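Local atomic coordinates of WbbZ protein (Klebsiella pneumoniae subsp. pneumoniae NTUH-K2044, PDB entry 6X1L), a protein that is of unknown function but belongs to the polysaccharide pyruvyl transferase family, and so may modify a bacterial surface polysaccharide. Residues A41-F46 with F204-S209; M150-D155 with A234-K239; P30-D35 with T225-V230. All coordinates share one frame; numbering follows the deposited sequence.

Contact 1: residues A41-F46 with F204-S209; sequences ATYDFF and FLARNS
Arg-207 reaches from helix 203-218 to grip Asp-44 on helix 33-48, and here two helices whose axes approach to 10.3 Å over these segments are joined mainly by one long side chain. The guanidinium comes side-on: NE lies 2.8 Å and NH2 2.7 Å from the same carboxylate atom, Asp-44 OD1. NE donates to the syn lone pair of OD1, whereas NH2 arrives nearly along the C-O bond. Both flat groups lie within 8° of one plane, and the two bent bonds (142° at NE) form the close half of the contact. Tyr-43 CB closes over one guanidinium face, 3.3 Å from Arg-207 NH2. Lys-158 also pairs with Asp-44 OD1, and Glu-47 with Arg-207 NH2, so the bridge belongs to a largely buried charge network probably balanced overall, although Arg-207 keeps partial solvent exposure.

The apolar half is looser. The edge of the Tyr-43 ring stands with CE2 4.3 Å from Ala-206 CB, its hydroxyl bonded to Trp-200 O. The N-to-C directions of the short segments make 118°. This is a helix-helix junction between two alpha/beta units, each with a parallel sheet, consistent with the two-domain GT-B architecture of the family's clan.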
loop_
_atom_site.group_PDB
_atom_site.type_symbol
_atom_site.label_atom_id
_atom_site.label_comp_id
_atom_site.label_asym_id
_atom_site.label_seq_id
_atom_site.Cartn_x
_atom_site.Cartn_y
_atom_site.Cartn_z
ATOM N N ALA A 41 -3.270 -12.223 -8.071
ATOM C CA ALA A 41 -3.032 -13.511 -8.718
ATOM C C ALA A 41 -4.221 -13.957 -9.559
ATOM O O ALA A 41 -4.039 -14.607 -10.594
ATOM C CB ALA A 41 -2.709 -14.569 -7.665
ATOM N N THR A 42 -5.441 -13.624 -9.137
ATOM C CA THR A 42 -6.607 -13.958 -9.948
ATOM C C THR A 42 -6.622 -13.152 -11.240
ATOM O O THR A 42 -6.975 -13.676 -12.301
ATOM C CB THR A 42 -7.887 -13.726 -9.147
ATOM O OG1 THR A 42 -7.826 -14.474 -7.927
ATOM C CG2 THR A 42 -9.102 -14.182 -9.940
ATOM N N TYR A 43 -6.223 -11.877 -11.178
ATOM C CA TYR A 43 -6.138 -11.091 -12.404
ATOM C C TYR A 43 -5.044 -11.626 -13.318
ATOM O O TYR A 43 -5.217 -11.666 -14.541
ATOM C CB TYR A 43 -5.915 -9.613 -12.067
ATOM C CG TYR A 43 -7.083 -9.008 -11.318
ATOM C CD1 TYR A 43 -8.382 -9.168 -11.783
ATOM C CD2 TYR A 43 -6.894 -8.311 -10.133
ATOM C CE1 TYR A 43 -9.460 -8.635 -11.102
ATOM C CE2 TYR A 43 -7.965 -7.771 -9.439
ATOM C CZ TYR A 43 -9.246 -7.937 -9.929
ATOM O OH TYR A 43 -10.315 -7.404 -9.244
ATOM N N ASP A 44 -3.912 -12.044 -12.744
ATOM C CA ASP A 44 -2.876 -12.697 -13.538
ATOM C C ASP A 44 -3.409 -13.973 -14.178
ATOM O O ASP A 44 -3.093 -14.281 -15.334
ATOM C CB ASP A 44 -1.663 -13.009 -12.661
ATOM C CG ASP A 44 -0.993 -11.752 -12.118
ATOM O OD1 ASP A 44 -1.389 -10.645 -12.527
ATOM O OD2 ASP A 44 -0.074 -11.874 -11.282
ATOM N N PHE A 45 -4.223 -14.724 -13.437
ATOM C CA PHE A 45 -4.774 -15.974 -13.954
ATOM C C PHE A 45 -5.736 -15.724 -15.111
ATOM O O PHE A 45 -5.704 -16.442 -16.117
ATOM C CB PHE A 45 -5.466 -16.728 -12.822
ATOM C CG PHE A 45 -6.253 -17.926 -13.282
ATOM C CD1 PHE A 45 -5.628 -19.139 -13.497
ATOM C CD2 PHE A 45 -7.617 -17.835 -13.492
ATOM C CE1 PHE A 45 -6.351 -20.243 -13.916
ATOM C CE2 PHE A 45 -8.339 -18.930 -13.917
ATOM C CZ PHE A 45 -7.708 -20.136 -14.126
ATOM N N PHE A 46 -6.601 -14.713 -14.988
ATOM C CA PHE A 46 -7.522 -14.388 -16.074
ATOM C C PHE A 46 -6.773 -13.968 -17.332
ATOM O O PHE A 46 -7.097 -14.418 -18.437
ATOM C CB PHE A 46 -8.476 -13.275 -15.640
ATOM C CG PHE A 46 -9.490 -13.702 -14.620
ATOM C CD1 PHE A 46 -9.852 -15.032 -14.495
ATOM C CD2 PHE A 46 -10.087 -12.768 -13.786
ATOM C CE1 PHE A 46 -10.790 -15.426 -13.557
ATOM C CE2 PHE A 46 -11.024 -13.153 -12.848
ATOM C CZ PHE A 46 -11.377 -14.486 -12.733
ATOM N N PHE A 204 -5.370 -2.524 -10.432
ATOM C CA PHE A 204 -4.153 -1.754 -10.198
ATOM C C PHE A 204 -3.868 -1.628 -8.707
ATOM O O PHE A 204 -2.742 -1.868 -8.254
ATOM C CB PHE A 204 -4.269 -0.380 -10.854
ATOM C CG PHE A 204 -4.219 -0.428 -12.352
ATOM C CD1 PHE A 204 -3.008 -0.318 -13.022
ATOM C CD2 PHE A 204 -5.380 -0.590 -13.092
ATOM C CE1 PHE A 204 -2.957 -0.363 -14.402
ATOM C CE2 PHE A 204 -5.338 -0.639 -14.474
ATOM C CZ PHE A 204 -4.125 -0.526 -15.130
ATOM N N LEU A 205 -4.893 -1.280 -7.926
ATOM C CA LEU A 205 -4.731 -1.187 -6.481
ATOM C C LEU A 205 -4.330 -2.528 -5.881
ATOM O O LEU A 205 -3.484 -2.580 -4.979
ATOM C CB LEU A 205 -6.024 -0.662 -5.851
ATOM C CG LEU A 205 -6.075 -0.478 -4.336
ATOM C CD1 LEU A 205 -4.825 0.231 -3.829
ATOM C CD2 LEU A 205 -7.320 0.309 -3.967
ATOM N N ALA A 206 -4.909 -3.632 -6.375
ATOM C CA ALA A 206 -4.521 -4.942 -5.861
ATOM C C ALA A 206 -3.063 -5.244 -6.179
ATOM O O ALA A 206 -2.314 -5.717 -5.317
ATOM C CB ALA A 206 -5.435 -6.045 -6.429
ATOM N N ARG A 207 -2.641 -4.997 -7.419
ATOM C CA ARG A 207 -1.273 -5.348 -7.794
ATOM C C ARG A 207 -0.253 -4.443 -7.105
ATOM O O ARG A 207 0.818 -4.906 -6.694
ATOM C CB ARG A 207 -1.111 -5.293 -9.312
ATOM C CG ARG A 207 -1.756 -6.497 -10.022
ATOM C CD ARG A 207 -1.115 -6.730 -11.379
ATOM N NE ARG A 207 -1.697 -7.865 -12.097
ATOM C CZ ARG A 207 -2.656 -7.750 -13.008
ATOM N NH1 ARG A 207 -3.145 -6.555 -13.305
ATOM N NH2 ARG A 207 -3.125 -8.827 -13.629
ATOM N N ASN A 208 -0.568 -3.156 -6.951
ATOM C CA ASN A 208 0.400 -2.256 -6.327
ATOM C C ASN A 208 0.470 -2.466 -4.818
ATOM O O ASN A 208 1.558 -2.382 -4.234
ATOM C CB ASN A 208 0.068 -0.811 -6.684
ATOM C CG ASN A 208 0.439 -0.479 -8.111
ATOM O OD1 ASN A 208 1.470 -0.926 -8.612
ATOM N ND2 ASN A 208 -0.401 0.293 -8.777
ATOM N N SER A 209 -0.660 -2.767 -4.171
ATOM C CA SER A 209 -0.601 -3.183 -2.773
ATOM C C SER A 209 0.242 -4.440 -2.612
ATOM O O SER A 209 0.993 -4.576 -1.638
ATOM C CB SER A 209 -2.007 -3.416 -2.225
ATOM O OG SER A 209 -1.945 -4.016 -0.940
#

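Contact 2: residues M150-D155 with A234-K239; sequences MAFYLD and ASLLGK
A Schellman motif closes helix 228-236, and Leu-236, the last helical residue, lies within its closing turn and reaches the backbone of Ala-151 and the side chains of Phe-152 and Leu-154. The motif is formed by two backbone bonds, Gly-238 N to Ser-235 O and Lys-239 N to Ala-234 O, with Gly-238 at a positive phi of 72° turning the chain out of the helix.

Leu-236 contributes most of the buried surface on its side, and its two methyl groups divide the work. Leu-236 CD1 comes to 3.6 Å from the carbonyl oxygen Ala-151 O, a plain van der Waals approach; that oxygen also accepts the backbone N of Leu-154. The same methyl faces the flank of the loop residue beyond, Leu-236 CD1 lying 4.3 Å from Leu-154 CB. Leu-236 CD2 serves the other neighbour, 4.2 Å from Phe-152 CD1, and meets that ring obliquely. With CG beside the backbone N (chi1 -61°) and CD1 anti to CA (chi2 -178°), the leucine carries CD1 toward Ala-151 O and Leu-154, while CD2 is the side branch that meets Phe-152.

No hydrogen bond joins the segments, so shape and apolar burial carry the contact. Ala-151 and Leu-154 are buried, whereas Phe-152 and Leu-236 keep partial exposure. Ala-151 and Phe-152 of the 3-10 turn also touch Ile-232, Leu-154 after it touches Leu-233, and selenomethionine Met-150 packs on helices 33-48 and 6-21. The loop following strand 144-146 is thereby wedged between those two helices and the C-terminal end of helix 228-236, which leads on to strand 240-243.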
loop_
_atom_site.group_PDB
_atom_site.type_symbol
_atom_site.label_atom_id
_atom_site.label_comp_id
_atom_site.label_asym_id
_atom_site.label_seq_id
_atom_site.Cartn_x
_atom_site.Cartn_y
_atom_site.Cartn_z
HETATM N N MSE A 150 -5.022 -19.176 -4.834
HETATM C CA MSE A 150 -4.739 -18.422 -6.056
HETATM C C MSE A 150 -3.346 -17.783 -6.052
HETATM O O MSE A 150 -2.706 -17.686 -7.103
HETATM C CB MSE A 150 -5.791 -17.331 -6.279
HETATM C CG MSE A 150 -7.185 -17.836 -6.607
HETATM SE SE MSE A 150 -7.244 -18.996 -8.179
HETATM C CE MSE A 150 -6.680 -17.729 -9.547
ATOM N N ALA A 151 -2.870 -17.369 -4.873
ATOM C CA ALA A 151 -1.601 -16.645 -4.803
ATOM C C ALA A 151 -0.437 -17.448 -5.367
ATOM O O ALA A 151 0.562 -16.858 -5.787
ATOM C CB ALA A 151 -1.295 -16.230 -3.363
ATOM N N PHE A 152 -0.541 -18.777 -5.414
ATOM C CA PHE A 152 0.525 -19.523 -6.069
ATOM C C PHE A 152 0.544 -19.291 -7.575
ATOM O O PHE A 152 1.556 -19.590 -8.219
ATOM C CB PHE A 152 0.403 -21.010 -5.721
ATOM C CG PHE A 152 0.610 -21.290 -4.255
ATOM C CD1 PHE A 152 1.891 -21.443 -3.738
ATOM C CD2 PHE A 152 -0.467 -21.351 -3.388
ATOM C CE1 PHE A 152 2.092 -21.674 -2.388
ATOM C CE2 PHE A 152 -0.276 -21.586 -2.036
ATOM C CZ PHE A 152 1.007 -21.746 -1.535
ATOM N N TYR A 153 -0.525 -18.723 -8.140
ATOM C CA TYR A 153 -0.563 -18.328 -9.545
ATOM C C TYR A 153 0.045 -16.953 -9.800
ATOM O O TYR A 153 0.018 -16.492 -10.945
ATOM C CB TYR A 153 -2.003 -18.320 -10.067
ATOM C CG TYR A 153 -2.521 -19.668 -10.518
ATOM C CD1 TYR A 153 -2.327 -20.104 -11.824
ATOM C CD2 TYR A 153 -3.215 -20.495 -9.645
ATOM C CE1 TYR A 153 -2.800 -21.332 -12.247
ATOM C CE2 TYR A 153 -3.693 -21.726 -10.058
ATOM C CZ TYR A 153 -3.482 -22.137 -11.360
ATOM O OH TYR A 153 -3.954 -23.360 -11.777
ATOM N N LEU A 154 0.573 -16.289 -8.775
ATOM C CA LEU A 154 1.071 -14.925 -8.942
ATOM C C LEU A 154 2.225 -14.890 -9.937
ATOM O O LEU A 154 3.195 -15.640 -9.809
ATOM C CB LEU A 154 1.513 -14.368 -7.590
ATOM C CG LEU A 154 1.801 -12.866 -7.484
ATOM C CD1 LEU A 154 0.515 -12.064 -7.583
ATOM C CD2 LEU A 154 2.520 -12.577 -6.178
ATOM N N ASP A 155 2.113 -14.014 -10.937
ATOM C CA ASP A 155 3.178 -13.805 -11.921
ATOM C C ASP A 155 4.269 -12.957 -11.269
ATOM O O ASP A 155 4.390 -11.751 -11.494
ATOM C CB ASP A 155 2.620 -13.148 -13.178
ATOM C CG ASP A 155 3.649 -13.030 -14.281
ATOM O OD1 ASP A 155 4.749 -13.607 -14.136
ATOM O OD2 ASP A 155 3.359 -12.356 -15.291
ATOM N N ALA A 234 6.483 -14.775 1.029
ATOM C CA ALA A 234 7.865 -15.063 1.389
ATOM C C ALA A 234 8.314 -16.419 0.857
ATOM O O ALA A 234 9.482 -16.579 0.486
ATOM C CB ALA A 234 8.034 -14.993 2.905
ATOM N N SER A 235 7.404 -17.399 0.807
ATOM C CA SER A 235 7.744 -18.702 0.239
ATOM C C SER A 235 8.019 -18.596 -1.254
ATOM O O SER A 235 8.963 -19.212 -1.762
ATOM C CB SER A 235 6.620 -19.709 0.500
ATOM O OG SER A 235 6.487 -19.983 1.882
ATOM N N LEU A 236 7.190 -17.837 -1.978
ATOM C CA LEU A 236 7.465 -17.572 -3.387
ATOM C C LEU A 236 8.814 -16.888 -3.576
ATOM O O LEU A 236 9.506 -17.136 -4.571
ATOM C CB LEU A 236 6.355 -16.710 -3.989
ATOM C CG LEU A 236 4.941 -17.291 -3.987
ATOM C CD1 LEU A 236 3.973 -16.332 -4.660
ATOM C CD2 LEU A 236 4.927 -18.645 -4.678
ATOM N N LEU A 237 9.204 -16.032 -2.635
ATOM C CA LEU A 237 10.482 -15.334 -2.705
ATOM C C LEU A 237 11.664 -16.215 -2.323
ATOM O O LEU A 237 12.805 -15.749 -2.382
ATOM C CB LEU A 237 10.448 -14.097 -1.803
ATOM C CG LEU A 237 9.426 -13.022 -2.175
ATOM C CD1 LEU A 237 9.346 -11.957 -1.093
ATOM C CD2 LEU A 237 9.776 -12.400 -3.516
ATOM N N GLY A 238 11.425 -17.467 -1.940
ATOM C CA GLY A 238 12.511 -18.330 -1.523
ATOM C C GLY A 238 13.109 -17.983 -0.181
ATOM O O GLY A 238 14.246 -18.368 0.100
ATOM N N LYS A 239 12.374 -17.263 0.660
ATOM C CA LYS A 239 12.897 -16.851 1.952
ATOM C C LYS A 239 12.840 -18.000 2.949
ATOM O O LYS A 239 12.145 -19.000 2.753
ATOM C CB LYS A 239 12.107 -15.665 2.505
ATOM C CG LYS A 239 12.018 -14.476 1.570
ATOM C CD LYS A 239 13.384 -13.862 1.335
ATOM C CE LYS A 239 13.270 -12.560 0.554
ATOM N NZ LYS A 239 14.615 -12.017 0.236
#

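Contact 3: residues P30-D35 with T225-V230; sequences PGNAGD and TDRLHV
Gly-34 and His-229 bring the first turns of two helices together, their CA atoms 5.1 Å apart, and van der Waals contact does the work. His-229 CB lies 3.8 Å from Gly-34 CA, and Gly-34 O stands over one face of the imidazole, offset toward the rim and 3.8 Å from His-229 CG. Having no side chain, Gly-34 allows this close backbone approach. The ring is held from its far end, where His-229 NE2 bonds with Asp-149 OD2.

Across the polar edge there is proximity without a bond. Asn-32 ND2 and Arg-227 NH1, both donors, are 3.6 Å apart, with amide and guanidinium planes 81° to each other. Arg-227 spends its charge on Asp-190, which pairs with NH2.

Local bonds brace each segment: a cap in 30-35 and an ST turn in 225-230. Asn-32 OD1 accepts weakly from Gly-34 N at 2.8 Å, and CG sits between the backbone N and carbonyl carbon (chi1 60°), which turns the amide back over the helix start. A weak return bond, Asn-32 N to Asp-35 OD2, makes this a capping box. At the end of strand 220-225, Arg-227 N donates to Thr-225 OG1 at 2.8 Å, closing the ST turn.

Two helix amino ends and an arginine therefore converge where the domains meet, and they are matched by the acidic partners Asp-149 and Asp-190, which probably offset much of their positive character.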
loop_
_atom_site.group_PDB
_atom_site.type_symbol
_atom_site.label_atom_id
_atom_site.label_comp_id
_atom_site.label_asym_id
_atom_site.label_seq_id
_atom_site.Cartn_x
_atom_site.Cartn_y
_atom_site.Cartn_z
ATOM N N PRO A 30 -13.338 -9.181 -0.396
ATOM C CA PRO A 30 -12.824 -8.078 0.423
ATOM C C PRO A 30 -12.012 -8.594 1.602
ATOM O O PRO A 30 -12.141 -9.742 2.031
ATOM C CB PRO A 30 -14.092 -7.364 0.908
ATOM C CG PRO A 30 -15.209 -7.910 0.062
ATOM C CD PRO A 30 -14.800 -9.298 -0.302
ATOM N N GLY A 31 -11.156 -7.727 2.117
ATOM C CA GLY A 31 -10.353 -8.072 3.270
ATOM C C GLY A 31 -9.073 -7.261 3.297
ATOM O O GLY A 31 -8.997 -6.183 2.719
ATOM N N ASN A 32 -8.072 -7.813 3.981
ATOM C CA ASN A 32 -6.811 -7.116 4.183
ATOM C C ASN A 32 -5.927 -7.285 2.948
ATOM O O ASN A 32 -6.364 -7.772 1.902
ATOM C CB ASN A 32 -6.141 -7.591 5.474
ATOM C CG ASN A 32 -5.822 -9.078 5.477
ATOM O OD1 ASN A 32 -5.430 -9.655 4.462
ATOM N ND2 ASN A 32 -5.970 -9.699 6.637
ATOM N N ALA A 33 -4.664 -6.872 3.061
ATOM C CA ALA A 33 -3.756 -6.910 1.921
ATOM C C ALA A 33 -3.432 -8.329 1.478
ATOM O O ALA A 33 -3.028 -8.527 0.327
ATOM C CB ALA A 33 -2.470 -6.150 2.253
ATOM N N GLY A 34 -3.582 -9.316 2.366
ATOM C CA GLY A 34 -3.534 -10.699 1.925
ATOM C C GLY A 34 -4.580 -10.992 0.868
ATOM O O GLY A 34 -4.304 -11.664 -0.128
ATOM N N ASP A 35 -5.792 -10.471 1.060
ATOM C CA ASP A 35 -6.842 -10.640 0.067
ATOM C C ASP A 35 -6.559 -9.865 -1.213
ATOM O O ASP A 35 -7.074 -10.236 -2.273
ATOM C CB ASP A 35 -8.177 -10.225 0.670
ATOM C CG ASP A 35 -8.660 -11.216 1.709
ATOM O OD1 ASP A 35 -8.928 -12.376 1.332
ATOM O OD2 ASP A 35 -8.733 -10.855 2.904
ATOM N N THR A 225 5.900 -15.185 10.733
ATOM C CA THR A 225 4.548 -14.675 10.549
ATOM C C THR A 225 3.505 -15.717 10.932
ATOM O O THR A 225 3.767 -16.923 10.909
ATOM C CB THR A 225 4.322 -14.220 9.101
ATOM O OG1 THR A 225 3.024 -13.627 8.979
ATOM C CG2 THR A 225 4.433 -15.393 8.134
ATOM N N ASP A 226 2.323 -15.217 11.306
ATOM C CA ASP A 226 1.092 -15.996 11.401
ATOM C C ASP A 226 0.064 -15.526 10.376
ATOM O O ASP A 226 -1.136 -15.774 10.538
ATOM C CB ASP A 226 0.511 -15.923 12.817
ATOM C CG ASP A 226 0.070 -14.509 13.212
ATOM O OD1 ASP A 226 0.199 -13.575 12.399
ATOM O OD2 ASP A 226 -0.414 -14.330 14.350
ATOM N N ARG A 227 0.521 -14.820 9.343
ATOM C CA ARG A 227 -0.326 -14.283 8.288
ATOM C C ARG A 227 -0.118 -15.123 7.036
ATOM O O ARG A 227 0.988 -15.153 6.488
ATOM C CB ARG A 227 0.018 -12.818 8.009
ATOM C CG ARG A 227 -0.361 -11.853 9.114
ATOM C CD ARG A 227 -1.867 -11.678 9.191
ATOM N NE ARG A 227 -2.236 -10.434 9.859
ATOM C CZ ARG A 227 -3.491 -10.069 10.107
ATOM N NH1 ARG A 227 -4.497 -10.861 9.747
ATOM N NH2 ARG A 227 -3.742 -8.918 10.719
ATOM N N LEU A 228 -1.187 -15.782 6.582
ATOM C CA LEU A 228 -1.067 -16.784 5.525
ATOM C C LEU A 228 -0.351 -16.229 4.300
ATOM O O LEU A 228 0.627 -16.814 3.819
ATOM C CB LEU A 228 -2.453 -17.301 5.140
ATOM C CG LEU A 228 -2.465 -18.332 4.013
ATOM C CD1 LEU A 228 -1.621 -19.540 4.394
ATOM C CD2 LEU A 228 -3.895 -18.748 3.706
ATOM N N HIS A 229 -0.816 -15.099 3.781
ATOM C CA HIS A 229 -0.280 -14.647 2.507
ATOM C C HIS A 229 1.045 -13.915 2.640
ATOM O O HIS A 229 1.762 -13.795 1.643
ATOM C CB HIS A 229 -1.327 -13.809 1.782
ATOM C CG HIS A 229 -2.429 -14.646 1.215
ATOM N ND1 HIS A 229 -3.545 -14.997 1.944
ATOM C CD2 HIS A 229 -2.548 -15.270 0.020
ATOM C CE1 HIS A 229 -4.322 -15.771 1.208
ATOM N NE2 HIS A 229 -3.738 -15.956 0.037
ATOM N N VAL A 230 1.412 -13.467 3.840
ATOM C CA VAL A 230 2.811 -13.137 4.090
ATOM C C VAL A 230 3.671 -14.388 3.950
ATOM O O VAL A 230 4.707 -14.383 3.275
ATOM C CB VAL A 230 2.978 -12.495 5.478
ATOM C CG1 VAL A 230 4.458 -12.307 5.795
ATOM C CG2 VAL A 230 2.238 -11.165 5.541
#

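In the fold
The six segments come along the chain as 30-35, 41-46, 150-155, 204-209, 225-230 and 234-239. Contact 1 is nested within the loop closed by contact 3, while contact 2 crosses both. Their centres lie about 13 to 14 Å from one another. Contacts 1 and 3 share helix 33-48, and contacts 2 and 3 share helix 228-236, so contact 3 is where the two shared helices meet. They touch directly: Asp-44 OD2 probably bonds Asp-155 N, Ala-151 packs on His-229, and Ser-209 meets Ala-33. Together they join the six-stranded and four-stranded parallel-sheet halves, consistent with a GT-B-like protein in which the two halves are joined along a shared seam.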